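Local coordinates for BH2331 protein (Bacillus halodurans, PDB 1VL5) that probably acts as an S-adenosylmethionine-dependent methyltransferase, transferring a methyl group from that cofactor to a substrate not yet identified, at residues Gly37-Leu42 and Phe104-Cys109; Ala112-Pro117 and Val139-Pro144; Asn118-Val123 and Leu174-Glu179; Glu185-Phe190 and Ile245-Arg250. All blocks are in the same frame, centred on the assembly; numbering follows the deposited sequence.

Contact 1: Gly37-Leu42 and Phe104-Cys109; sequences GNEEVL and FHIVTC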
# COMPACT_ATOMS: atom_id res chain seq x y z
N GLY A 37 -9.70 16.20 13.65
CA GLY A 37 -10.81 16.87 13.03
C GLY A 37 -10.38 18.10 12.24
O GLY A 37 -11.13 18.59 11.44
N ASN A 38 -9.14 18.55 12.40
CA ASN A 38 -8.71 19.77 11.70
C ASN A 38 -7.83 19.49 10.49
O ASN A 38 -7.29 20.39 9.89
CB ASN A 38 -7.90 20.64 12.65
CG ASN A 38 -6.61 19.98 13.09
OD1 ASN A 38 -6.53 18.76 13.21
ND2 ASN A 38 -5.59 20.78 13.33
N GLU A 39 -7.62 18.24 10.15
CA GLU A 39 -6.50 17.91 9.27
C GLU A 39 -6.77 18.19 7.79
O GLU A 39 -7.89 18.02 7.28
CB GLU A 39 -6.10 16.46 9.45
CG GLU A 39 -5.45 16.14 10.79
CD GLU A 39 -6.44 15.63 11.83
OE1 GLU A 39 -7.65 15.72 11.60
OE2 GLU A 39 -5.99 15.10 12.86
N GLU A 40 -5.74 18.60 7.11
CA GLU A 40 -5.68 18.49 5.68
C GLU A 40 -4.81 17.27 5.32
O GLU A 40 -3.65 17.19 5.71
CB GLU A 40 -5.12 19.74 5.08
CG GLU A 40 -5.29 19.75 3.56
CD GLU A 40 -5.30 21.15 3.02
OE1 GLU A 40 -5.90 22.02 3.72
OE2 GLU A 40 -4.70 21.34 1.94
N VAL A 41 -5.42 16.35 4.58
CA VAL A 41 -4.89 15.04 4.30
C VAL A 41 -4.60 14.91 2.81
O VAL A 41 -5.42 15.29 2.00
CB VAL A 41 -5.90 13.98 4.68
CG1 VAL A 41 -5.36 12.53 4.38
CG2 VAL A 41 -6.31 14.12 6.12
N LEU A 42 -3.41 14.39 2.46
CA LEU A 42 -3.11 14.00 1.11
C LEU A 42 -3.10 12.47 1.00
O LEU A 42 -2.28 11.78 1.65
CB LEU A 42 -1.72 14.56 0.73
CG LEU A 42 -1.09 14.12 -0.57
CD1 LEU A 42 -1.90 14.73 -1.64
CD2 LEU A 42 0.40 14.50 -0.69
N PHE A 104 0.42 19.66 4.44
CA PHE A 104 -0.49 18.66 4.98
C PHE A 104 -0.24 18.29 6.42
O PHE A 104 0.90 18.18 6.85
CB PHE A 104 -0.43 17.40 4.05
CG PHE A 104 -0.87 17.70 2.64
CD1 PHE A 104 -2.23 17.89 2.36
CD2 PHE A 104 0.05 17.94 1.64
CE1 PHE A 104 -2.64 18.21 1.09
CE2 PHE A 104 -0.37 18.28 0.33
CZ PHE A 104 -1.75 18.42 0.08
N HIS A 105 -1.32 18.01 7.19
CA HIS A 105 -1.14 17.37 8.49
C HIS A 105 -0.87 15.87 8.37
O HIS A 105 -0.15 15.30 9.20
CB HIS A 105 -2.36 17.60 9.36
CG HIS A 105 -2.69 19.05 9.52
ND1 HIS A 105 -3.47 19.74 8.61
CD2 HIS A 105 -2.35 19.95 10.48
CE1 HIS A 105 -3.63 20.98 9.03
NE2 HIS A 105 -2.96 21.14 10.16
N ILE A 106 -1.46 15.24 7.34
CA ILE A 106 -1.37 13.80 7.14
C ILE A 106 -1.09 13.48 5.69
O ILE A 106 -1.66 14.07 4.82
CB ILE A 106 -2.68 13.07 7.61
CG1 ILE A 106 -2.95 13.33 9.09
CG2 ILE A 106 -2.55 11.56 7.34
CD1 ILE A 106 -4.28 12.77 9.60
N VAL A 107 -0.18 12.55 5.44
CA VAL A 107 -0.07 11.93 4.13
C VAL A 107 -0.41 10.48 4.34
O VAL A 107 0.17 9.83 5.21
CB VAL A 107 1.35 12.08 3.51
CG1 VAL A 107 1.43 11.35 2.19
CG2 VAL A 107 1.70 13.51 3.30
N THR A 108 -1.35 9.98 3.55
CA THR A 108 -1.66 8.56 3.53
C THR A 108 -1.29 7.91 2.21
O THR A 108 -1.33 8.53 1.14
CB THR A 108 -3.18 8.27 3.78
OG1 THR A 108 -4.04 9.11 2.98
CG2 THR A 108 -3.50 8.45 5.18
N CYS A 109 -0.94 6.63 2.28
CA CYS A 109 -0.61 5.86 1.10
C CYS A 109 -0.81 4.37 1.40
O CYS A 109 -0.10 3.81 2.21
CB CYS A 109 0.84 6.08 0.68
SG CYS A 109 1.20 5.37 -0.91
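Leu42 lays its CB over the centre of the Phe104 ring, 3.6 Å from the ring centroid and 5° off the normal, a CH-pi contact across two parallel strands. CG of Leu42 is anti to its backbone N (chi1 171°), and the two methyls reach atoms of the ring's rim, CD1 near CZ and CD2 near CE2. Beneath this packing runs the ladder: Leu42 N donates to Ile106 O, and Thr108 N to Leu42 O at 2.8 Å. On the face bearing Val41 and Ile106, the side chains lie side by side, Val41 CG2 to Ile106 CB 4.1 Å. The other end is looser and partly solvent-exposed. There Glu40 N donates almost straight (177°) to His105 ND1 at 2.9 Å, though tilted from the imidazole plane, while the exposed Asn38 brings ND2 no closer than 4.1 Å to His105 NE2. An alanine at Phe104 would probably leave Leu42 CB without its aromatic face and open a gap beside Val63 and Val129. Strand 40-44 is flanked by strands 61-66 and 104-110, and helix 119-129 covers the Leu42 face through Val129.

Contact 2: Ala112-Pro117 and Val139-Pro144; sequences AAHHFP and VDNSAP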
# COMPACT_ATOMS: atom_id res chain seq x y z
N ALA A 112 -0.11 0.73 -2.42
CA ALA A 112 0.25 1.42 -3.64
C ALA A 112 1.74 1.54 -3.81
O ALA A 112 2.21 1.62 -4.93
CB ALA A 112 -0.45 2.87 -3.70
N ALA A 113 2.49 1.60 -2.72
CA ALA A 113 3.90 1.96 -2.81
C ALA A 113 4.73 0.90 -3.54
O ALA A 113 5.80 1.18 -4.15
CB ALA A 113 4.48 2.22 -1.41
N HIS A 114 4.26 -0.34 -3.47
CA HIS A 114 4.90 -1.42 -4.19
C HIS A 114 4.85 -1.28 -5.73
O HIS A 114 5.54 -1.99 -6.43
CB HIS A 114 4.33 -2.78 -3.72
CG HIS A 114 2.93 -3.03 -4.15
ND1 HIS A 114 1.84 -2.71 -3.38
CD2 HIS A 114 2.43 -3.57 -5.28
CE1 HIS A 114 0.73 -3.02 -4.02
NE2 HIS A 114 1.07 -3.55 -5.18
N HIS A 115 4.07 -0.34 -6.26
CA HIS A 115 4.09 0.02 -7.69
C HIS A 115 5.08 1.15 -8.06
O HIS A 115 5.47 1.33 -9.23
CB HIS A 115 2.69 0.47 -8.10
CG HIS A 115 1.67 -0.63 -8.09
ND1 HIS A 115 1.71 -1.68 -8.96
CD2 HIS A 115 0.57 -0.82 -7.33
CE1 HIS A 115 0.69 -2.48 -8.74
NE2 HIS A 115 -0.02 -1.98 -7.75
N PHE A 116 5.48 1.94 -7.07
CA PHE A 116 6.36 3.07 -7.30
C PHE A 116 7.73 2.62 -7.73
O PHE A 116 8.34 1.78 -7.08
CB PHE A 116 6.53 3.86 -5.99
CG PHE A 116 5.25 4.44 -5.42
CD1 PHE A 116 4.06 4.45 -6.12
CD2 PHE A 116 5.28 4.99 -4.13
CE1 PHE A 116 2.92 5.02 -5.54
CE2 PHE A 116 4.14 5.53 -3.54
CZ PHE A 116 2.98 5.57 -4.24
N PRO A 117 8.24 3.17 -8.83
CA PRO A 117 9.56 2.77 -9.25
C PRO A 117 10.69 3.33 -8.37
O PRO A 117 11.76 2.74 -8.27
CB PRO A 117 9.64 3.29 -10.71
CG PRO A 117 8.68 4.36 -10.80
CD PRO A 117 7.63 4.11 -9.78
N VAL A 139 0.71 1.96 4.33
CA VAL A 139 0.21 0.60 4.39
C VAL A 139 0.60 -0.08 3.07
O VAL A 139 0.41 0.49 1.99
CB VAL A 139 -1.33 0.52 4.56
CG1 VAL A 139 -1.81 -0.93 4.36
CG2 VAL A 139 -1.74 0.98 5.93
N ASP A 140 1.23 -1.25 3.19
CA ASP A 140 1.61 -2.02 2.04
C ASP A 140 1.92 -3.44 2.43
O ASP A 140 2.18 -3.75 3.58
CB ASP A 140 2.85 -1.39 1.35
CG ASP A 140 2.85 -1.60 -0.18
OD1 ASP A 140 1.82 -2.01 -0.74
OD2 ASP A 140 3.92 -1.38 -0.79
N ASN A 141 2.03 -4.28 1.41
CA ASN A 141 2.56 -5.64 1.57
C ASN A 141 4.03 -5.55 1.73
O ASN A 141 4.66 -4.64 1.19
CB ASN A 141 2.28 -6.48 0.36
CG ASN A 141 0.84 -6.40 -0.04
OD1 ASN A 141 -0.06 -6.73 0.75
ND2 ASN A 141 0.61 -5.90 -1.26
N SER A 142 4.57 -6.50 2.50
CA SER A 142 5.96 -6.50 2.91
C SER A 142 6.60 -7.83 2.61
O SER A 142 5.95 -8.82 2.57
CB SER A 142 6.09 -6.11 4.40
OG SER A 142 5.21 -6.85 5.21
N ALA A 143 7.91 -7.80 2.37
CA ALA A 143 8.71 -8.98 2.10
C ALA A 143 9.46 -9.42 3.36
O ALA A 143 9.80 -8.58 4.18
CB ALA A 143 9.72 -8.66 0.98
N PRO A 144 9.67 -10.73 3.51
CA PRO A 144 10.51 -11.27 4.59
C PRO A 144 11.91 -10.67 4.59
O PRO A 144 12.47 -10.26 3.55
CB PRO A 144 10.59 -12.76 4.25
CG PRO A 144 9.37 -13.05 3.55
CD PRO A 144 9.06 -11.82 2.74
O HOH W 1 1.25 2.05 -0.09
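His114 and Asp140 meet through a short hydrogen bond, His114 ND1 to Asp140 OD1 at 2.7 Å with an angle of 165° at the hydrogen. The carboxylate receives it on the syn lone pair of OD1, and the acceptor lies in the imidazole plane; ring and carboxylate are nearly coplanar. The His114 torsion explains the approach: chi1 of 71° sets CG between the backbone N and the carbonyl carbon, on the side where Asp140 lies. Asp140 has an unusual chi1 of -148°, away from the staggered positions, and its second oxygen, OD2, comes within 3.3 Å of His114 CB and 3.7 Å of Ala113 CB. The carboxylate therefore spans the start of the 3-10 turn as well as the ring. Asn141 adds a looser neighbour, its ND2 standing 4.0 Å from His114 CE1. A water completes the junction, accepting from Ala113 N at 2.9 Å and donating to Val139 O at 2.7 Å. His164 also meets the His114 ring. This histidine-carboxylate bond ties the loop after strand 104-110 to the neighbouring strand 134-142, at the C-terminal ends of parallel strands, a position consistent with the edge where Rossmann-like methyltransferases generally place their cofactor and substrate sites.

Contact 3: Asn118-Val123 and Leu174-Glu179; sequences NPASFV and LKMLEE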
# COMPACT_ATOMS: atom_id res chain seq x y z
N ASN A 118 10.47 4.45 -7.71
CA ASN A 118 11.47 5.06 -6.84
C ASN A 118 10.88 5.49 -5.52
O ASN A 118 10.73 6.68 -5.26
CB ASN A 118 12.06 6.27 -7.53
CG ASN A 118 12.67 5.94 -8.86
OD1 ASN A 118 13.74 5.32 -8.92
ND2 ASN A 118 12.01 6.38 -9.94
N PRO A 119 10.53 4.53 -4.66
CA PRO A 119 9.76 4.90 -3.50
C PRO A 119 10.49 5.76 -2.47
O PRO A 119 9.85 6.53 -1.77
CB PRO A 119 9.37 3.54 -2.91
CG PRO A 119 10.43 2.66 -3.27
CD PRO A 119 10.78 3.09 -4.69
N ALA A 120 11.82 5.70 -2.40
CA ALA A 120 12.55 6.71 -1.60
C ALA A 120 12.17 8.18 -1.96
O ALA A 120 12.17 9.04 -1.10
CB ALA A 120 14.04 6.50 -1.73
N SER A 121 11.92 8.49 -3.24
CA SER A 121 11.52 9.85 -3.60
C SER A 121 10.15 10.18 -3.15
O SER A 121 9.88 11.35 -2.85
CB SER A 121 11.61 10.10 -5.12
OG SER A 121 12.86 9.70 -5.60
N PHE A 122 9.26 9.19 -3.13
CA PHE A 122 7.95 9.41 -2.57
C PHE A 122 8.10 9.73 -1.06
O PHE A 122 7.49 10.65 -0.55
CB PHE A 122 7.00 8.22 -2.81
CG PHE A 122 6.06 7.96 -1.70
CD1 PHE A 122 4.96 8.77 -1.51
CD2 PHE A 122 6.26 6.89 -0.84
CE1 PHE A 122 4.10 8.54 -0.50
CE2 PHE A 122 5.37 6.66 0.21
CZ PHE A 122 4.32 7.49 0.37
N VAL A 123 8.94 8.98 -0.36
CA VAL A 123 9.10 9.20 1.06
C VAL A 123 9.62 10.60 1.35
O VAL A 123 9.14 11.23 2.24
CB VAL A 123 10.02 8.16 1.70
CG1 VAL A 123 10.11 8.46 3.17
CG2 VAL A 123 9.45 6.74 1.51
N LEU A 174 12.17 0.92 7.26
CA LEU A 174 12.80 1.60 8.37
C LEU A 174 13.95 2.49 7.93
O LEU A 174 14.09 3.63 8.41
CB LEU A 174 13.35 0.62 9.40
CG LEU A 174 12.42 -0.31 10.17
CD1 LEU A 174 13.27 -1.19 11.09
CD2 LEU A 174 11.39 0.44 10.94
N LYS A 175 14.81 1.94 7.07
CA LYS A 175 15.92 2.73 6.50
C LYS A 175 15.43 3.92 5.63
O LYS A 175 15.90 5.06 5.79
CB LYS A 175 16.85 1.82 5.71
CG LYS A 175 17.65 0.89 6.61
CD LYS A 175 18.49 -0.19 5.94
CE LYS A 175 19.32 -1.02 7.01
NZ LYS A 175 20.08 -0.27 8.22
N MSE A 176 14.49 3.68 4.72
CA MSE A 176 13.91 4.79 3.95
C MSE A 176 13.30 5.88 4.81
O MSE A 176 13.46 7.06 4.51
CB MSE A 176 12.89 4.29 2.91
CG MSE A 176 13.59 3.61 1.73
SE MSE A 176 12.33 3.14 0.27
CE MSE A 176 11.82 1.36 0.96
N LEU A 177 12.59 5.52 5.87
CA LEU A 177 11.96 6.51 6.72
C LEU A 177 12.99 7.31 7.45
O LEU A 177 12.97 8.53 7.46
CB LEU A 177 11.01 5.87 7.71
CG LEU A 177 9.71 5.27 7.14
CD1 LEU A 177 9.08 4.42 8.22
CD2 LEU A 177 8.71 6.35 6.66
N GLU A 178 13.96 6.64 8.06
CA GLU A 178 14.98 7.39 8.79
C GLU A 178 15.76 8.30 7.84
O GLU A 178 16.05 9.46 8.17
CB GLU A 178 15.92 6.46 9.53
CG GLU A 178 16.91 7.18 10.48
CD GLU A 178 17.86 6.22 11.15
OE1 GLU A 178 17.38 5.35 11.91
OE2 GLU A 178 19.09 6.38 10.94
N GLU A 179 16.16 7.77 6.70
CA GLU A 179 16.96 8.53 5.74
C GLU A 179 16.28 9.81 5.34
O GLU A 179 16.96 10.81 5.11
CB GLU A 179 17.33 7.73 4.51
CG GLU A 179 18.45 6.70 4.86
CD GLU A 179 18.72 5.65 3.78
OE1 GLU A 179 18.38 5.93 2.62
OE2 GLU A 179 19.24 4.54 4.11
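Met176, a selenomethionine in this structure, reaches from helix 170-180 to the first turn of helix 119-129, and its side chain carries most of the contact. CB leaves the helix in the direction of the partner and meets Val123 CG2 at 4.4 Å, a light touch near the backbone. CG is anti to the carbonyl carbon (chi1 -74°), and the next torsion is extended, which carries the selenium outward to the opposing helix. SE does the principal work: it lies 3.7 Å from Ala120 N, 4.0 Å from Pro119 CG and 4.3 Å from Ala120 CB, so it rests against the N-terminal turn. A bend about CG-SE (chi3 -88°) turns CE aside; among the residues around it, Trp168 touches both Met176 and Pro119. Val123 supplies the second point of contact, its CG1 lying 3.9 Å from Met176 O and 4.3 Å from Leu177 CD2. Leu177 starts its side chain away from helix 119-129, yet its end returns to Val123 while also packing on Leu136 of strand 134-142. The short helical segments are inclined at 43°, their axes 9.6 Å apart at closest approach. No hydrogen bond or salt bridge crosses between them. Packing alone thus joins the helices, one long, polarisable side chain reaching across to the other helix, with SE and a Val123 methyl also lying against backbone polar atoms.

Contact 4: Glu185-Phe190 and Ile245-Arg250; sequences EELHCF and ILMKAR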
# COMPACT_ATOMS: atom_id res chain seq x y z
N GLU A 185 6.79 5.99 14.78
CA GLU A 185 6.10 5.86 16.06
C GLU A 185 5.57 4.45 16.25
O GLU A 185 5.73 3.91 17.30
CB GLU A 185 4.96 6.89 16.15
CG GLU A 185 5.50 8.31 16.28
CD GLU A 185 4.50 9.37 16.54
OE1 GLU A 185 3.28 9.11 16.42
OE2 GLU A 185 4.98 10.49 16.90
N GLU A 186 4.93 3.87 15.22
CA GLU A 186 4.28 2.58 15.31
C GLU A 186 4.39 1.83 14.00
O GLU A 186 4.21 2.41 12.93
CB GLU A 186 2.77 2.69 15.64
CG GLU A 186 2.46 3.49 16.86
CD GLU A 186 0.95 3.56 17.14
OE1 GLU A 186 0.32 2.48 17.04
OE2 GLU A 186 0.46 4.66 17.48
N LEU A 187 4.69 0.55 14.13
CA LEU A 187 4.71 -0.43 13.03
C LEU A 187 3.83 -1.61 13.46
O LEU A 187 4.06 -2.21 14.49
CB LEU A 187 6.18 -0.84 12.72
CG LEU A 187 6.35 -2.17 11.94
CD1 LEU A 187 5.72 -2.09 10.61
CD2 LEU A 187 7.83 -2.60 11.76
N HIS A 188 2.75 -1.88 12.72
CA HIS A 188 1.83 -3.00 12.98
C HIS A 188 1.93 -3.94 11.79
O HIS A 188 1.97 -3.49 10.63
CB HIS A 188 0.39 -2.46 13.11
CG HIS A 188 0.22 -1.51 14.26
ND1 HIS A 188 -0.29 -1.90 15.47
CD2 HIS A 188 0.53 -0.19 14.39
CE1 HIS A 188 -0.31 -0.86 16.29
NE2 HIS A 188 0.17 0.19 15.65
N CYS A 189 2.08 -5.24 12.06
CA CYS A 189 2.24 -6.26 11.01
C CYS A 189 1.05 -7.13 11.01
O CYS A 189 0.53 -7.42 12.07
CB CYS A 189 3.44 -7.12 11.28
SG CYS A 189 4.88 -6.19 11.50
N PHE A 190 0.62 -7.56 9.82
CA PHE A 190 -0.54 -8.42 9.67
C PHE A 190 -0.25 -9.51 8.67
O PHE A 190 0.63 -9.37 7.88
CB PHE A 190 -1.69 -7.62 9.11
CG PHE A 190 -2.00 -6.38 9.90
CD1 PHE A 190 -1.31 -5.22 9.68
CD2 PHE A 190 -2.96 -6.40 10.89
CE1 PHE A 190 -1.59 -4.09 10.41
CE2 PHE A 190 -3.21 -5.28 11.65
CZ PHE A 190 -2.55 -4.13 11.38
N ILE A 245 1.99 -4.42 6.32
CA ILE A 245 2.28 -3.51 7.39
C ILE A 245 1.52 -2.21 7.32
O ILE A 245 1.06 -1.78 6.26
CB ILE A 245 3.81 -3.18 7.44
CG1 ILE A 245 4.27 -2.65 6.11
CG2 ILE A 245 4.61 -4.49 7.82
CD1 ILE A 245 5.75 -2.34 6.05
N LEU A 246 1.46 -1.57 8.49
CA LEU A 246 0.94 -0.24 8.68
C LEU A 246 1.94 0.50 9.56
O LEU A 246 2.17 0.10 10.72
CB LEU A 246 -0.43 -0.34 9.38
CG LEU A 246 -1.41 0.81 9.69
CD1 LEU A 246 -2.51 0.24 10.54
CD2 LEU A 246 -0.82 1.91 10.44
N MSE A 247 2.50 1.58 9.00
CA MSE A 247 3.41 2.47 9.70
C MSE A 247 2.85 3.89 9.91
O MSE A 247 2.19 4.43 9.01
CB MSE A 247 4.76 2.47 8.99
CG MSE A 247 5.40 1.13 8.92
SE MSE A 247 6.95 1.15 7.68
CE MSE A 247 5.88 1.24 6.14
N LYS A 248 3.01 4.40 11.13
CA LYS A 248 2.73 5.76 11.52
C LYS A 248 4.10 6.35 11.84
O LYS A 248 4.74 5.92 12.81
CB LYS A 248 1.85 5.78 12.78
CG LYS A 248 1.40 7.16 13.27
CD LYS A 248 0.68 7.05 14.63
CE LYS A 248 0.19 8.34 15.12
NZ LYS A 248 -1.12 8.76 14.55
N ALA A 249 4.54 7.29 11.00
CA ALA A 249 5.84 7.93 11.13
C ALA A 249 5.62 9.45 11.28
O ALA A 249 4.82 10.03 10.58
CB ALA A 249 6.72 7.64 9.92
N ARG A 250 6.31 10.08 12.23
CA ARG A 250 6.21 11.51 12.50
C ARG A 250 7.28 12.33 11.81
O ARG A 250 8.46 11.97 11.81
CB ARG A 250 6.30 11.70 14.01
CG ARG A 250 6.00 13.07 14.56
CD ARG A 250 4.53 13.42 14.46
NE ARG A 250 3.65 12.46 15.10
CZ ARG A 250 2.33 12.49 14.99
NH1 ARG A 250 1.75 13.46 14.28
NH2 ARG A 250 1.58 11.59 15.61
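Glu185 and Arg250 form a side-on salt bridge in which two nitrogens hold two oxygens. Arg250 NE donates to Glu185 OE2 at 3.0 Å and 173°, coming from above the carboxylate plane, while Arg250 NH2 reaches Glu185 OE1 at 3.1 Å on its syn side. Carboxylate and guanidinium planes are 52° apart, and chi3 of Arg250 (56°) turns NE back toward Glu185. NH1 is taken by Gly133 O. An alanine at Arg250 would probably leave the Glu185 carboxylate without its cationic partner and Gly133 O without this donor. Beside the salt bridge, Lys248 O accepts two amides, Glu185 N at 2.8 Å and Glu186 N at 3.2 Å, and Lys248 N returns a bond to Glu186 O. Further along, two bonds pair the strands, His188 N to Leu246 O and Leu246 N to His188 O, both 2.9 Å. His188 NE2 donates to Glu186 OE1 at 2.7 Å within the strand, meeting the oxygen on its anti side. Lys248 runs beside Glu186, but its NZ is satisfied elsewhere, by Gln135 OE1 and Ile32 O. The face bearing Leu187 and Met247 is apolar: Leu187 CD1 touches Met247 CG at 3.7 Å and also Ile245 CG2. With both Glu185 and Glu186 facing Lys248, this is a classic beta bulge in an antiparallel pair, where strand 236-250 joins the parallel strands through strand 134-142.

Overall arrangement
Contacts 1, 2 and 4 reach one sheet: strand 104-110 adjoins 134-142, which adjoins 236-250, with Cys109 O to Val139 N and Asp140 O to Ile245 N as probable hydrogen bonds. Contact 1 is a buried parallel ladder with aromatic packing, whereas contact 4 is antiparallel and partly buried, with a salt bridge at one end. Contact 2, nearest the centre of the chain, is small and polar, built around a buried His-carboxylate hydrogen bond and a bridging water. Contact 3 is an apolar helix pair on one sheet face, largely buried with exposed Ala120 at its margin: Phe122 packs on Phe116 of contact 2 and Cys109 of contact 1, and Leu177 on Met247 and Ala249 of contact 4.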